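Type-iv like pilin ttha1222 (Thermus thermophilus, PDB 5G2F) is a type IV-like competence pilin, probably a periplasmic component of the pilus machinery that takes up DNA during natural transformation. Local coordinates at residues G7-Y10 against V11-A15. Residues are numbered along the deposited sequence; the frame is centred on the assembly and turned at random.
Sequences GQSY and VRNVA
Y10 and V14, one helical turn apart, make the main side-chain contact between residues 7-10 and 11-15. The methyl CG2 of V14 sits over one face of the Y10 ring as a CH-pi contact, 4.1 Å from the ring centroid and displaced toward the rim, where CE2 of Y10 lies 3.8 Å from that methyl. The first torsion of Y10 places CG opposite the backbone N (chi1 -178°), which sends the ring forward along the helix to the next turn. In V14, CG2 stands beside its own backbone N and thereby also packs 3.4 Å from the carbonyl O of Y10. That same oxygen accepts the amide of V14 at 2.9 Å from N to O, with the donor almost in line with the carbonyl. Three further i to i+4 bonds run alongside, from V11 to G7, R12 to Q8 and N13 to S9, and V11 tucks its CG2 against the O of G7 at 3.4 Å.

Farther out, the hydroxyl of Y10 is hydrogen-bonded to the backbone O of C36, in the disulfide C36-C50, while F40, R43 and P44 pack against the Y10 side chain. Were Y10 an alanine, the V14 methyl would probably lose the ring face it lies on and the O of C36 its hydroxyl partner, weakening the tie between helix and loop. The V11 side chain packs on I62, A64, V74 and L83 of the sheet, and V14 meets I62 as well as F40. N13, on a more accessible side, packs against A2 of a second subunit. In this C-terminal, soluble part of the pilin, which lacks the N-terminal segment, the arrangement is that of an amphipathic alpha-helix laid on an antiparallel sheet, consistent with the globular domain of type IV pilins and pseudopilins.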
ATOM      1  N   GLY A   7      14.896  -7.187 -10.914  1.00 44.26           N
ATOM      2  CA  GLY A   7      14.396  -5.986 -10.217  1.00 42.38           C
ATOM      3  C   GLY A   7      13.844  -4.986 -11.200  1.00 40.35           C
ATOM      4  O   GLY A   7      12.781  -4.414 -10.983  1.00 37.45           O
ATOM      5  N   GLN A   8      14.568  -4.789 -12.302  1.00 39.71           N
ATOM      6  CA  GLN A   8      14.088  -3.937 -13.376  1.00 39.15           C
ATOM      7  C   GLN A   8      12.747  -4.369 -13.936  1.00 39.18           C
ATOM      8  O   GLN A   8      11.823  -3.554 -14.069  1.00 37.15           O
ATOM      9  CB  GLN A   8      15.117  -3.863 -14.500  1.00 41.83           C
ATOM     10  CG  GLN A   8      16.342  -3.026 -14.168  1.00 42.89           C
ATOM     11  CD  GLN A   8      17.445  -3.133 -15.221  1.00 47.87           C
ATOM     12  OE1 GLN A   8      17.630  -4.187 -15.842  1.00 50.16           O
ATOM     13  NE2 GLN A   8      18.207  -2.053 -15.406  1.00 48.12           N
ATOM     14  N   SER A   9      12.622  -5.650 -14.233  1.00 39.30           N
ATOM     15  CA  SER A   9      11.367  -6.215 -14.702  1.00 39.35           C
ATOM     16  C   SER A   9      10.224  -5.993 -13.695  1.00 38.00           C
ATOM     17  O   SER A   9       9.095  -5.643 -14.073  1.00 38.51           O
ATOM     18  CB  SER A   9      11.604  -7.711 -15.025  1.00 42.85           C
ATOM     19  OG  SER A   9      10.415  -8.350 -15.458  1.00 47.59           O
ATOM     20  N   TYR A  10      10.497  -6.158 -12.405  1.00 37.60           N
ATOM     21  CA  TYR A  10       9.473  -5.914 -11.379  1.00 35.63           C
ATOM     22  C   TYR A  10       9.005  -4.473 -11.360  1.00 34.38           C
ATOM     23  O   TYR A  10       7.810  -4.190 -11.357  1.00 32.18           O
ATOM     24  CB  TYR A  10      10.000  -6.302  -9.997  1.00 37.82           C
ATOM     25  CG  TYR A  10       9.002  -6.136  -8.915  1.00 35.69           C
ATOM     26  CD1 TYR A  10       7.889  -6.981  -8.845  1.00 37.06           C
ATOM     27  CD2 TYR A  10       9.119  -5.128  -7.980  1.00 34.40           C
ATOM     28  CE1 TYR A  10       6.939  -6.824  -7.861  1.00 36.22           C
ATOM     29  CE2 TYR A  10       8.171  -4.964  -6.986  1.00 35.66           C
ATOM     30  CZ  TYR A  10       7.093  -5.837  -6.909  1.00 37.11           C
ATOM     31  OH  TYR A  10       6.116  -5.653  -5.930  1.00 36.70           O
ATOM     32  N   VAL A  11       9.968  -3.540 -11.418  1.00 35.05           N
ATOM     33  CA  VAL A  11       9.642  -2.114 -11.428  1.00 32.80           C
ATOM     34  C   VAL A  11       8.773  -1.775 -12.629  1.00 31.72           C
ATOM     35  O   VAL A  11       7.821  -1.034 -12.483  1.00 30.17           O
ATOM     36  CB  VAL A  11      10.932  -1.251 -11.368  1.00 32.25           C
ATOM     37  CG1 VAL A  11      10.623   0.204 -11.645  1.00 33.78           C
ATOM     38  CG2 VAL A  11      11.567  -1.412  -9.986  1.00 33.18           C
ATOM     39  N   ARG A  12       9.099  -2.321 -13.805  1.00 33.40           N
ATOM     40  CA  ARG A  12       8.300  -2.061 -14.986  1.00 33.52           C
ATOM     41  C   ARG A  12       6.891  -2.598 -14.817  1.00 34.68           C
ATOM     42  O   ARG A  12       5.927  -1.958 -15.243  1.00 31.28           O
ATOM     43  CB  ARG A  12       8.935  -2.630 -16.255  1.00 37.78           C
ATOM     44  CG  ARG A  12      10.180  -1.849 -16.667  1.00 39.39           C
ATOM     45  CD  ARG A  12      10.623  -2.196 -18.087  1.00 43.46           C
ATOM     46  NE  ARG A  12      11.787  -1.400 -18.527  1.00 48.24           N
ATOM     47  CZ  ARG A  12      11.735  -0.113 -18.887  1.00 48.88           C
ATOM     48  NH1 ARG A  12      10.578   0.560 -18.897  1.00 45.75           N
ATOM     49  NH2 ARG A  12      12.850   0.499 -19.284  1.00 50.98           N
ATOM     50  N   ASN A  13       6.768  -3.762 -14.176  1.00 33.27           N
ATOM     51  CA  ASN A  13       5.425  -4.306 -13.875  1.00 33.89           C
ATOM     52  C   ASN A  13       4.625  -3.468 -12.874  1.00 32.04           C
ATOM     53  O   ASN A  13       3.402  -3.318 -13.051  1.00 29.73           O
ATOM     54  CB  ASN A  13       5.513  -5.791 -13.457  1.00 38.18           C
ATOM     55  CG  ASN A  13       5.641  -6.710 -14.654  1.00 44.07           C
ATOM     56  OD1 ASN A  13       5.078  -6.444 -15.717  1.00 55.74           O
ATOM     57  ND2 ASN A  13       6.357  -7.821 -14.483  1.00 53.74           N
ATOM     58  N   VAL A  14       5.306  -2.854 -11.891  1.00 30.97           N
ATOM     59  CA  VAL A  14       4.667  -1.904 -10.981  1.00 29.80           C
ATOM     60  C   VAL A  14       4.116  -0.714 -11.773  1.00 28.57           C
ATOM     61  O   VAL A  14       2.960  -0.332 -11.635  1.00 28.97           O
ATOM     62  CB  VAL A  14       5.629  -1.426  -9.872  1.00 29.51           C
ATOM     63  CG1 VAL A  14       5.022  -0.329  -9.021  1.00 29.43           C
ATOM     64  CG2 VAL A  14       6.021  -2.600  -8.989  1.00 32.50           C
ATOM     65  N   ALA A  15       4.964  -0.145 -12.631  1.00 27.79           N
ATOM     66  CA  ALA A  15       4.542   0.973 -13.491  1.00 27.91           C
ATOM     67  C   ALA A  15       3.331   0.619 -14.365  1.00 29.09           C
ATOM     68  O   ALA A  15       2.371   1.384 -14.410  1.00 28.36           O
ATOM     69  CB  ALA A  15       5.684   1.414 -14.383  1.00 28.65           C
TER